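Local atomic coordinates of beta-fructofuranosidase (PDB entry 6NOB), a protein that probably hydrolyses beta-fructofuranosides such as sucrose, releasing the terminal fructose. Residues D430-A442 with R448-M460. Numbering follows the deposited sequence.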
ATOM      1  N   ASP A 430       1.742   5.803  12.204  1.00 36.57           N
ATOM      2  CA  ASP A 430       0.553   6.582  11.874  1.00 44.11           C
ATOM      3  C   ASP A 430      -0.474   6.379  12.976  1.00 46.82           C
ATOM      4  O   ASP A 430      -0.889   5.243  13.227  1.00 47.43           O
ATOM      5  CB  ASP A 430      -0.011   6.158  10.516  1.00 41.46           C
ATOM      6  CG  ASP A 430      -1.017   7.148   9.966  1.00 46.08           C
ATOM      7  OD1 ASP A 430      -2.129   7.246  10.529  1.00 47.46           O
ATOM      8  OD2 ASP A 430      -0.689   7.829   8.971  1.00 46.04           O
ATOM      9  N   PHE A 431      -0.887   7.466  13.626  1.00 45.75           N
ATOM     10  CA  PHE A 431      -1.769   7.362  14.782  1.00 42.75           C
ATOM     11  C   PHE A 431      -3.247   7.331  14.406  1.00 41.55           C
ATOM     12  O   PHE A 431      -4.101   7.385  15.298  1.00 46.12           O
ATOM     13  CB  PHE A 431      -1.479   8.493  15.785  1.00 40.16           C
ATOM     14  CG  PHE A 431      -1.896   9.873  15.332  1.00 40.58           C
ATOM     15  CD1 PHE A 431      -3.199  10.321  15.515  1.00 38.48           C
ATOM     16  CD2 PHE A 431      -0.968  10.746  14.786  1.00 41.26           C
ATOM     17  CE1 PHE A 431      -3.577  11.595  15.118  1.00 45.08           C
ATOM     18  CE2 PHE A 431      -1.336  12.026  14.390  1.00 41.01           C
ATOM     19  CZ  PHE A 431      -2.642  12.451  14.556  1.00 44.46           C
ATOM     20  N   GLY A 432      -3.570   7.228  13.119  1.00 38.62           N
ATOM     21  CA  GLY A 432      -4.941   7.011  12.702  1.00 41.80           C
ATOM     22  C   GLY A 432      -5.277   5.534  12.636  1.00 45.11           C
ATOM     23  O   GLY A 432      -4.930   4.775  13.545  1.00 44.72           O
ATOM     24  N   THR A 433      -5.946   5.105  11.568  1.00 43.23           N
ATOM     25  CA  THR A 433      -6.204   3.687  11.356  1.00 43.13           C
ATOM     26  C   THR A 433      -6.289   3.400   9.864  1.00 43.28           C
ATOM     27  O   THR A 433      -6.763   4.227   9.082  1.00 44.50           O
ATOM     28  CB  THR A 433      -7.488   3.223  12.058  1.00 40.23           C
ATOM     29  OG1 THR A 433      -7.616   1.802  11.918  1.00 42.76           O
ATOM     30  CG2 THR A 433      -8.715   3.904  11.467  1.00 36.50           C
ATOM     31  N   GLY A 434      -5.812   2.217   9.478  1.00 39.00           N
ATOM     32  CA  GLY A 434      -5.891   1.779   8.103  1.00 41.26           C
ATOM     33  C   GLY A 434      -4.686   2.107   7.252  1.00 45.22           C
ATOM     34  O   GLY A 434      -4.633   1.677   6.091  1.00 44.44           O
ATOM     35  N   TYR A 435      -3.730   2.870   7.776  1.00 43.08           N
ATOM     36  CA  TYR A 435      -2.455   3.082   7.101  1.00 37.03           C
ATOM     37  C   TYR A 435      -1.634   1.811   7.276  1.00 37.41           C
ATOM     38  O   TYR A 435      -1.147   1.523   8.374  1.00 41.39           O
ATOM     39  CB  TYR A 435      -1.748   4.304   7.680  1.00 35.38           C
ATOM     40  CG  TYR A 435      -0.396   4.600   7.077  1.00 33.19           C
ATOM     41  CD1 TYR A 435      -0.285   5.282   5.871  1.00 36.29           C
ATOM     42  CD2 TYR A 435       0.772   4.223   7.727  1.00 33.39           C
ATOM     43  CE1 TYR A 435       0.953   5.567   5.318  1.00 34.89           C
ATOM     44  CE2 TYR A 435       2.012   4.510   7.187  1.00 38.36           C
ATOM     45  CZ  TYR A 435       2.098   5.179   5.981  1.00 38.23           C
ATOM     46  OH  TYR A 435       3.333   5.458   5.441  1.00 36.03           O
ATOM     47  N   TYR A 436      -1.498   1.038   6.202  1.00 34.79           N
ATOM     48  CA  TYR A 436      -1.052  -0.342   6.312  1.00 36.32           C
ATOM     49  C   TYR A 436      -0.088  -0.678   5.183  1.00 37.03           C
ATOM     50  O   TYR A 436       0.004   0.034   4.179  1.00 38.93           O
ATOM     51  CB  TYR A 436      -2.250  -1.304   6.287  1.00 38.67           C
ATOM     52  CG  TYR A 436      -1.966  -2.674   6.849  1.00 34.93           C
ATOM     53  CD1 TYR A 436      -1.766  -2.858   8.210  1.00 30.48           C
ATOM     54  CD2 TYR A 436      -1.905  -3.787   6.019  1.00 38.24           C
ATOM     55  CE1 TYR A 436      -1.505  -4.110   8.729  1.00 34.05           C
ATOM     56  CE2 TYR A 436      -1.647  -5.043   6.529  1.00 36.74           C
ATOM     57  CZ  TYR A 436      -1.445  -5.198   7.885  1.00 38.96           C
ATOM     58  OH  TYR A 436      -1.186  -6.446   8.400  1.00 47.87           O
ATOM     59  N   ALA A 437       0.637  -1.781   5.374  1.00 34.10           N
ATOM     60  CA  ALA A 437       1.456  -2.394   4.328  1.00 34.66           C
ATOM     61  C   ALA A 437       2.504  -1.422   3.787  1.00 38.21           C
ATOM     62  O   ALA A 437       2.643  -1.228   2.578  1.00 35.80           O
ATOM     63  CB  ALA A 437       0.573  -2.933   3.200  1.00 32.46           C
ATOM     64  N   THR A 438       3.255  -0.813   4.700  1.00 39.72           N
ATOM     65  CA  THR A 438       4.279   0.145   4.306  1.00 39.26           C
ATOM     66  C   THR A 438       5.440  -0.556   3.615  1.00 38.82           C
ATOM     67  O   THR A 438       5.873  -1.635   4.030  1.00 40.81           O
ATOM     68  CB  THR A 438       4.804   0.905   5.523  1.00 37.99           C
ATOM     69  OG1 THR A 438       5.260  -0.032   6.508  1.00 42.09           O
ATOM     70  CG2 THR A 438       3.718   1.773   6.121  1.00 35.82           C
ATOM     71  N   GLN A 439       5.946   0.067   2.554  1.00 35.89           N
ATOM     72  CA  GLN A 439       7.223  -0.308   1.969  1.00 33.30           C
ATOM     73  C   GLN A 439       7.972   0.964   1.612  1.00 34.58           C
ATOM     74  O   GLN A 439       7.362   1.958   1.208  1.00 37.07           O
ATOM     75  CB  GLN A 439       7.060  -1.200   0.731  1.00 29.97           C
ATOM     76  CG  GLN A 439       8.387  -1.754   0.225  1.00 31.68           C
ATOM     77  CD  GLN A 439       8.229  -2.718  -0.932  1.00 38.53           C
ATOM     78  OE1 GLN A 439       8.622  -2.424  -2.063  1.00 36.70           O
ATOM     79  NE2 GLN A 439       7.663  -3.887  -0.651  1.00 38.75           N
ATOM     80  N   SER A 440       9.287   0.936   1.772  1.00 33.29           N
ATOM     81  CA  SER A 440      10.117   2.106   1.550  1.00 31.19           C
ATOM     82  C   SER A 440      11.175   1.814   0.495  1.00 32.73           C
ATOM     83  O   SER A 440      11.422   0.663   0.131  1.00 33.03           O
ATOM     84  CB  SER A 440      10.776   2.556   2.857  1.00 30.06           C
ATOM     85  OG  SER A 440      12.070   1.996   2.989  1.00 35.94           O
ATOM     86  N   PHE A 441      11.801   2.880  -0.002  1.00 36.53           N
ATOM     87  CA  PHE A 441      12.918   2.757  -0.929  1.00 37.52           C
ATOM     88  C   PHE A 441      13.779   4.006  -0.825  1.00 41.18           C
ATOM     89  O   PHE A 441      13.373   5.023  -0.255  1.00 40.40           O
ATOM     90  CB  PHE A 441      12.437   2.531  -2.370  1.00 32.11           C
ATOM     91  CG  PHE A 441      11.878   3.761  -3.032  1.00 30.62           C
ATOM     92  CD1 PHE A 441      10.589   4.196  -2.760  1.00 30.22           C
ATOM     93  CD2 PHE A 441      12.645   4.477  -3.940  1.00 34.81           C
ATOM     94  CE1 PHE A 441      10.077   5.328  -3.377  1.00 30.83           C
ATOM     95  CE2 PHE A 441      12.144   5.608  -4.558  1.00 35.49           C
ATOM     96  CZ  PHE A 441      10.858   6.035  -4.279  1.00 36.89           C
ATOM     97  N   ALA A 442      14.985   3.912  -1.375  1.00 39.05           N
ATOM     98  CA  ALA A 442      15.923   5.024  -1.437  1.00 35.24           C
ATOM     99  C   ALA A 442      16.063   5.461  -2.887  1.00 33.89           C
ATOM    100  O   ALA A 442      16.519   4.681  -3.729  1.00 40.05           O
ATOM    101  CB  ALA A 442      17.283   4.629  -0.861  1.00 32.99           C
ATOM    102  N   ARG A 448      14.912   8.595   1.710  1.00 42.36           N
ATOM    103  CA  ARG A 448      14.142   7.432   2.140  1.00 37.44           C
ATOM    104  C   ARG A 448      12.659   7.778   2.035  1.00 39.18           C
ATOM    105  O   ARG A 448      12.165   8.648   2.759  1.00 44.03           O
ATOM    106  CB  ARG A 448      14.526   7.029   3.562  1.00 38.19           C
ATOM    107  CG  ARG A 448      13.686   5.905   4.154  1.00 36.52           C
ATOM    108  CD  ARG A 448      13.743   4.641   3.304  1.00 37.64           C
ATOM    109  NE  ARG A 448      15.108   4.162   3.089  1.00 42.08           N
ATOM    110  CZ  ARG A 448      15.409   2.998   2.520  1.00 41.92           C
ATOM    111  NH1 ARG A 448      16.676   2.638   2.358  1.00 43.96           N
ATOM    112  NH2 ARG A 448      14.441   2.193   2.105  1.00 39.25           N
ATOM    113  N   ILE A 449      11.954   7.100   1.131  1.00 32.75           N
ATOM    114  CA  ILE A 449      10.564   7.404   0.808  1.00 36.79           C
ATOM    115  C   ILE A 449       9.722   6.164   1.062  1.00 39.47           C
ATOM    116  O   ILE A 449      10.100   5.060   0.657  1.00 41.64           O
ATOM    117  CB  ILE A 449      10.420   7.871  -0.653  1.00 34.49           C
ATOM    118  CG1 ILE A 449      11.363   9.045  -0.924  1.00 30.60           C
ATOM    119  CG2 ILE A 449       8.977   8.245  -0.953  1.00 36.31           C
ATOM    120  CD1 ILE A 449      11.572   9.339  -2.392  1.00 31.50           C
ATOM    121  N   VAL A 450       8.574   6.348   1.714  1.00 37.38           N
ATOM    122  CA  VAL A 450       7.697   5.247   2.094  1.00 38.46           C
ATOM    123  C   VAL A 450       6.306   5.480   1.514  1.00 37.11           C
ATOM    124  O   VAL A 450       5.800   6.609   1.512  1.00 40.75           O
ATOM    125  CB  VAL A 450       7.635   5.081   3.630  1.00 36.85           C
ATOM    126  CG1 VAL A 450       7.215   6.381   4.302  1.00 29.08           C
ATOM    127  CG2 VAL A 450       6.703   3.934   4.022  1.00 30.78           C
ATOM    128  N   PHE A 451       5.701   4.408   1.004  1.00 32.95           N
ATOM    129  CA  PHE A 451       4.302   4.375   0.607  1.00 33.10           C
ATOM    130  C   PHE A 451       3.523   3.449   1.533  1.00 35.54           C
ATOM    131  O   PHE A 451       4.062   2.470   2.057  1.00 36.03           O
ATOM    132  CB  PHE A 451       4.134   3.878  -0.831  1.00 36.46           C
ATOM    133  CG  PHE A 451       4.340   4.931  -1.875  1.00 40.99           C
ATOM    134  CD1 PHE A 451       3.316   5.796  -2.216  1.00 40.60           C
ATOM    135  CD2 PHE A 451       5.553   5.037  -2.537  1.00 38.88           C
ATOM    136  CE1 PHE A 451       3.501   6.762  -3.190  1.00 41.24           C
ATOM    137  CE2 PHE A 451       5.744   5.998  -3.512  1.00 41.35           C
ATOM    138  CZ  PHE A 451       4.717   6.861  -3.840  1.00 38.63           C
ATOM    139  N   GLY A 452       2.241   3.759   1.713  1.00 40.36           N
ATOM    140  CA  GLY A 452       1.351   2.890   2.453  1.00 39.32           C
ATOM    141  C   GLY A 452       0.034   2.725   1.717  1.00 38.22           C
ATOM    142  O   GLY A 452      -0.320   3.522   0.847  1.00 42.94           O
ATOM    143  N   TRP A 453      -0.681   1.665   2.077  1.00 35.55           N
ATOM    144  CA  TRP A 453      -1.991   1.368   1.512  1.00 31.60           C
ATOM    145  C   TRP A 453      -3.056   1.668   2.555  1.00 37.95           C
ATOM    146  O   TRP A 453      -2.937   1.239   3.709  1.00 40.81           O
ATOM    147  CB  TRP A 453      -2.081  -0.095   1.062  1.00 33.88           C
ATOM    148  CG  TRP A 453      -3.489  -0.643   0.950  1.00 39.23           C
ATOM    149  CD1 TRP A 453      -4.518  -0.124   0.217  1.00 40.92           C
ATOM    150  CD2 TRP A 453      -4.005  -1.828   1.577  1.00 36.93           C
ATOM    151  NE1 TRP A 453      -5.640  -0.905   0.356  1.00 40.98           N
ATOM    152  CE2 TRP A 453      -5.353  -1.956   1.186  1.00 38.21           C
ATOM    153  CE3 TRP A 453      -3.458  -2.789   2.433  1.00 33.46           C
ATOM    154  CZ2 TRP A 453      -6.160  -3.006   1.619  1.00 39.08           C
ATOM    155  CZ3 TRP A 453      -4.261  -3.828   2.867  1.00 31.78           C
ATOM    156  CH2 TRP A 453      -5.597  -3.931   2.457  1.00 37.74           C
ATOM    157  N   PHE A 454      -4.085   2.408   2.154  1.00 32.78           N
ATOM    158  CA  PHE A 454      -5.194   2.736   3.049  1.00 37.58           C
ATOM    159  C   PHE A 454      -6.245   1.640   2.936  1.00 42.82           C
ATOM    160  O   PHE A 454      -7.028   1.605   1.983  1.00 41.71           O
ATOM    161  CB  PHE A 454      -5.769   4.108   2.717  1.00 37.10           C
ATOM    162  CG  PHE A 454      -4.984   5.241   3.304  1.00 40.83           C
ATOM    163  CD1 PHE A 454      -4.796   5.329   4.673  1.00 40.86           C
ATOM    164  CD2 PHE A 454      -4.421   6.211   2.488  1.00 38.52           C
ATOM    165  CE1 PHE A 454      -4.067   6.366   5.221  1.00 40.88           C
ATOM    166  CE2 PHE A 454      -3.690   7.251   3.030  1.00 32.56           C
ATOM    167  CZ  PHE A 454      -3.513   7.329   4.399  1.00 39.09           C
ATOM    168  N   THR A 455      -6.253   0.731   3.909  1.00 43.21           N
ATOM    169  CA  THR A 455      -7.289  -0.285   4.009  1.00 43.72           C
ATOM    170  C   THR A 455      -8.484   0.278   4.771  1.00 44.93           C
ATOM    171  O   THR A 455      -8.345   1.170   5.613  1.00 44.47           O
ATOM    172  CB  THR A 455      -6.758  -1.550   4.692  1.00 39.60           C
ATOM    173  OG1 THR A 455      -7.787  -2.548   4.728  1.00 41.97           O
ATOM    174  CG2 THR A 455      -6.280  -1.254   6.104  1.00 31.65           C
ATOM    175  N   ASP A 456      -9.666  -0.248   4.460  1.00 43.79           N
ATOM    176  CA  ASP A 456     -10.921   0.368   4.892  1.00 43.50           C
ATOM    177  C   ASP A 456     -11.374  -0.162   6.254  1.00 45.91           C
ATOM    178  O   ASP A 456     -12.436  -0.767   6.402  1.00 44.88           O
ATOM    179  CB  ASP A 456     -12.002   0.154   3.837  1.00 44.56           C
ATOM    180  CG  ASP A 456     -13.255   0.960   4.122  1.00 47.59           C
ATOM    181  OD1 ASP A 456     -13.138   2.017   4.781  1.00 42.99           O
ATOM    182  OD2 ASP A 456     -14.353   0.530   3.704  1.00 47.74           O
ATOM    183  N   PHE A 457     -10.557   0.094   7.270  1.00 43.39           N
ATOM    184  CA  PHE A 457     -10.999  -0.149   8.640  1.00 45.53           C
ATOM    185  C   PHE A 457     -12.113   0.814   9.062  1.00 46.39           C
ATOM    186  O   PHE A 457     -13.026   0.397   9.786  1.00 50.37           O
ATOM    187  CB  PHE A 457      -9.818  -0.071   9.611  1.00 46.39           C
ATOM    188  CG  PHE A 457      -8.812  -1.177   9.436  1.00 47.43           C
ATOM    189  CD1 PHE A 457      -9.189  -2.401   8.909  1.00 47.24           C
ATOM    190  CD2 PHE A 457      -7.488  -0.991   9.803  1.00 45.13           C
ATOM    191  CE1 PHE A 457      -8.262  -3.420   8.747  1.00 43.72           C
ATOM    192  CE2 PHE A 457      -6.558  -2.005   9.643  1.00 39.54           C
ATOM    193  CZ  PHE A 457      -6.945  -3.219   9.115  1.00 40.19           C
ATOM    194  N   PRO A 458     -12.094   2.092   8.657  1.00 45.41           N
ATOM    195  CA  PRO A 458     -13.233   2.974   8.969  1.00 48.55           C
ATOM    196  C   PRO A 458     -14.537   2.598   8.278  1.00 47.93           C
ATOM    197  O   PRO A 458     -15.550   3.267   8.517  1.00 54.10           O
ATOM    198  CB  PRO A 458     -12.748   4.353   8.491  1.00 43.34           C
ATOM    199  CG  PRO A 458     -11.268   4.271   8.551  1.00 40.29           C
ATOM    200  CD  PRO A 458     -10.946   2.869   8.149  1.00 41.00           C
ATOM    201  N   GLU A 459     -14.547   1.570   7.427  1.00 46.59           N
ATOM    202  CA  GLU A 459     -15.758   1.114   6.742  1.00 48.10           C
ATOM    203  C   GLU A 459     -16.399   2.244   5.938  1.00 48.93           C
ATOM    204  O   GLU A 459     -17.609   2.471   5.994  1.00 52.27           O
ATOM    205  CB  GLU A 459     -16.757   0.510   7.734  1.00 43.80           C
ATOM    206  CG  GLU A 459     -16.136  -0.497   8.679  1.00 45.26           C
ATOM    207  CD  GLU A 459     -17.168  -1.258   9.492  1.00 55.70           C
ATOM    208  OE1 GLU A 459     -18.379  -0.985   9.339  1.00 59.41           O
ATOM    209  OE2 GLU A 459     -16.758  -2.134  10.282  1.00 55.30           O
ATOM    210  N   MET A 460     -15.569   2.960   5.184  1.00 48.46           N
ATOM    211  CA  MET A 460     -16.032   4.071   4.367  1.00 47.73           C
ATOM    212  C   MET A 460     -16.299   3.682   2.919  1.00 48.08           C
ATOM    213  O   MET A 460     -16.819   4.506   2.160  1.00 49.79           O
ATOM    214  CB  MET A 460     -15.012   5.216   4.411  1.00 49.28           C
ATOM    215  CG  MET A 460     -15.048   6.013   5.703  1.00 47.62           C
ATOM    216  SD  MET A 460     -16.523   7.042   5.816  1.00 48.17           S
ATOM    217  CE  MET A 460     -16.431   7.579   7.520  1.00 48.65           C
TER
HETATM  218  O   HOH W   1      -8.222   4.072   6.801  1.00 40.25           O
HETATM  219  O   HOH W   2       3.403   7.036   3.166  1.00 43.82           O
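A beta bulge interrupts the pairing of strands 435-442 and 448-454: the register slips by one residue between the hydrogen-bonded pairs Tyr436-Trp453 and Gln439-Phe451. Ala437 sits in the bulge with positive phi and sets its CB at the edge of the indole, 4.1 Å from Trp453 CE3, while Tyr436 CD2 packs against CZ3 of the same ring system. Tyr435 CE1 lies 3.9 Å from Gly452 CA, where a CB would clash with the ring. The Tyr435 ring turns its edge to the face of Phe454 in an offset edge-to-face pair, planes at 60°, and a water links Tyr435 OH to Val450 O. Beyond the bulge, Phe441 runs alongside Ile449, with Phe441 CE1 3.7 Å from Ile449 CB. Arg448, its chain bent at chi2 and chi3, folds back over the neighbouring strand, so that NH2 donates to Ser440 OG at a rather short 2.5 Å, 21° out of the guanidinium plane, and one face covers Phe441 C. NH1 forms a salt bridge with Glu273, and Ser440 OG also bonds Asp378. A methionine in place of Arg448 would probably leave Glu273 without its charged mate and Ser440 OG with one bond fewer. This is a bulged antiparallel beta hairpin, whose second strand pairs with strand 468-481 within a blade of the five-bladed beta-propeller characteristic of family 32.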